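Local coordinates for protein PtLCIB4 H88A mutant (Phaeodactylum tricornutum, PDB 5B5Z) that binds zinc and, as an LCIB homolog of the beta-carbonic anhydrase group, probably interconverts carbon dioxide and bicarbonate, at residues F87-L92 with G186-M191. Sequence-based numbering, arbitrary orientation.
Sequences FPFGGL and GYVRDM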
loop_
_atom_site.group_PDB
_atom_site.type_symbol
_atom_site.label_atom_id
_atom_site.label_comp_id
_atom_site.label_asym_id
_atom_site.label_seq_id
_atom_site.Cartn_x
_atom_site.Cartn_y
_atom_site.Cartn_z
ATOM N N PHE A 87 2.300 -2.497 -9.583
ATOM C CA PHE A 87 1.401 -3.573 -10.016
ATOM C C PHE A 87 0.307 -3.847 -8.996
ATOM O O PHE A 87 0.549 -3.734 -7.807
ATOM C CB PHE A 87 2.193 -4.847 -10.285
ATOM C CG PHE A 87 3.011 -4.777 -11.539
ATOM C CD1 PHE A 87 2.450 -5.100 -12.765
ATOM C CD2 PHE A 87 4.326 -4.361 -11.493
ATOM C CE1 PHE A 87 3.209 -5.021 -13.928
ATOM C CE2 PHE A 87 5.087 -4.278 -12.650
ATOM C CZ PHE A 87 4.523 -4.613 -13.868
ATOM N N PRO A 88 -0.903 -4.209 -9.470
ATOM C CA PRO A 88 -2.065 -4.448 -8.602
ATOM C C PRO A 88 -1.996 -5.792 -7.878
ATOM O O PRO A 88 -2.804 -6.681 -8.111
ATOM C CB PRO A 88 -3.249 -4.393 -9.583
ATOM C CG PRO A 88 -2.660 -4.855 -10.897
ATOM C CD PRO A 88 -1.265 -4.248 -10.901
ATOM N N PHE A 89 -1.042 -5.913 -6.968
ATOM C CA PHE A 89 -0.802 -7.159 -6.274
ATOM C C PHE A 89 -1.955 -7.574 -5.355
ATOM O O PHE A 89 -2.038 -8.735 -4.991
ATOM C CB PHE A 89 0.508 -7.067 -5.495
ATOM C CG PHE A 89 1.718 -7.161 -6.375
ATOM C CD1 PHE A 89 1.969 -8.324 -7.076
ATOM C CD2 PHE A 89 2.576 -6.090 -6.530
ATOM C CE1 PHE A 89 3.077 -8.433 -7.895
ATOM C CE2 PHE A 89 3.687 -6.197 -7.351
ATOM C CZ PHE A 89 3.933 -7.365 -8.036
ATOM N N GLY A 90 -2.843 -6.644 -5.001
ATOM C CA GLY A 90 -4.027 -6.997 -4.230
ATOM C C GLY A 90 -4.878 -8.008 -4.984
ATOM O O GLY A 90 -5.597 -8.804 -4.380
ATOM N N GLY A 91 -4.799 -7.970 -6.311
ATOM C CA GLY A 91 -5.440 -8.978 -7.148
ATOM C C GLY A 91 -6.950 -9.030 -7.044
ATOM O O GLY A 91 -7.591 -8.050 -6.679
ATOM N N LEU A 92 -7.518 -10.184 -7.378
ATOM C CA LEU A 92 -8.967 -10.354 -7.378
ATOM C C LEU A 92 -9.581 -10.123 -6.000
ATOM O O LEU A 92 -10.609 -9.470 -5.883
ATOM C CB LEU A 92 -9.337 -11.758 -7.875
ATOM C CG LEU A 92 -8.919 -12.103 -9.300
ATOM C CD1 LEU A 92 -9.496 -13.462 -9.699
ATOM C CD2 LEU A 92 -9.361 -11.020 -10.262
ATOM N N GLY A 186 9.757 -11.010 -7.765
ATOM C CA GLY A 186 9.780 -12.082 -8.743
ATOM C C GLY A 186 8.670 -11.883 -9.760
ATOM O O GLY A 186 8.866 -12.100 -10.956
ATOM N N TYR A 187 7.506 -11.454 -9.280
ATOM C CA TYR A 187 6.392 -11.157 -10.174
ATOM C C TYR A 187 6.722 -9.970 -11.085
ATOM O O TYR A 187 6.341 -9.955 -12.256
ATOM C CB TYR A 187 5.114 -10.872 -9.373
ATOM C CG TYR A 187 4.470 -12.087 -8.722
ATOM C CD1 TYR A 187 4.359 -13.296 -9.404
ATOM C CD2 TYR A 187 3.977 -12.022 -7.419
ATOM C CE1 TYR A 187 3.768 -14.403 -8.806
ATOM C CE2 TYR A 187 3.392 -13.123 -6.811
ATOM C CZ TYR A 187 3.288 -14.307 -7.510
ATOM O OH TYR A 187 2.708 -15.400 -6.910
ATOM N N VAL A 188 7.412 -8.962 -10.557
ATOM C CA VAL A 188 7.782 -7.811 -11.386
ATOM C C VAL A 188 8.717 -8.253 -12.513
ATOM O O VAL A 188 8.547 -7.851 -13.672
ATOM C CB VAL A 188 8.450 -6.691 -10.551
ATOM C CG1 VAL A 188 8.973 -5.566 -11.450
ATOM C CG2 VAL A 188 7.475 -6.172 -9.490
ATOM N N ARG A 189 9.692 -9.097 -12.183
ATOM C CA ARG A 189 10.589 -9.634 -13.203
ATOM C C ARG A 189 9.784 -10.423 -14.233
ATOM O O ARG A 189 10.027 -10.298 -15.437
ATOM C CB ARG A 189 11.679 -10.532 -12.594
ATOM C CG ARG A 189 12.814 -9.781 -11.926
ATOM C CD ARG A 189 13.975 -10.735 -11.554
ATOM N NE ARG A 189 13.540 -11.811 -10.665
ATOM C CZ ARG A 189 13.580 -11.756 -9.334
ATOM N NH1 ARG A 189 14.025 -10.671 -8.723
ATOM N NH2 ARG A 189 13.157 -12.785 -8.611
ATOM N N ASP A 190 8.826 -11.213 -13.758
ATOM C CA ASP A 190 7.985 -12.021 -14.655
ATOM C C ASP A 190 7.220 -11.156 -15.643
ATOM O O ASP A 190 7.215 -11.427 -16.843
ATOM C CB ASP A 190 6.981 -12.863 -13.875
ATOM C CG ASP A 190 7.621 -14.028 -13.140
ATOM O OD1 ASP A 190 8.755 -14.424 -13.497
ATOM O OD2 ASP A 190 6.968 -14.556 -12.213
ATOM N N MET A 191 6.569 -10.112 -15.143
ATOM C CA MET A 191 5.751 -9.300 -16.026
ATOM C C MET A 191 6.569 -8.380 -16.948
ATOM O O MET A 191 6.068 -7.929 -17.986
ATOM C CB MET A 191 4.733 -8.518 -15.194
ATOM C CG MET A 191 3.615 -9.455 -14.738
ATOM S SD MET A 191 2.279 -8.709 -13.805
ATOM C CE MET A 191 2.880 -8.873 -12.118
#
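Phe87 meets Met191 in an oblique Met-aromatic contact. Met191 SD lies 4.4 Å from the centroid of the Phe87 ring, 43° off the ring normal. The sulfur is nearest the CD1–CE1 side, 3.8 Å from Phe87 CD1. The Met191 chain bends at its last torsion (chi3 -90°), which brings CE back to 3.9 Å from Phe87 CD1. At the CD2 flank of the ring, Val188 CG2 comes to 4.1 Å from Phe87 CD2. The same methyl meets the edge of the Phe89 ring, 4.0 Å from Phe89 CZ. Phe89 CE1 presses against Tyr187 CB at 3.5 Å, again near that ring's plane. An alanine in place of Phe87 would probably leave the Met191 sulfur without the ring it packs on and open a gap beside Val188. An inverse gamma turn centred on Pro88, with Phe89 N hydrogen-bonded to Phe87 O, separates the two phenylalanines. Phe87 packs on Ala216 of helix 205-228 and Val188 on Ala145 of helix 140-154; the Val188 side chain is about 9 Å from the zinc ion. Phe89 packs on Gln184 and Met191 on Pro180 of the second subunit. No hydrogen bond links the segments, so dispersion and the sulfur-aromatic contact hold loop to helix.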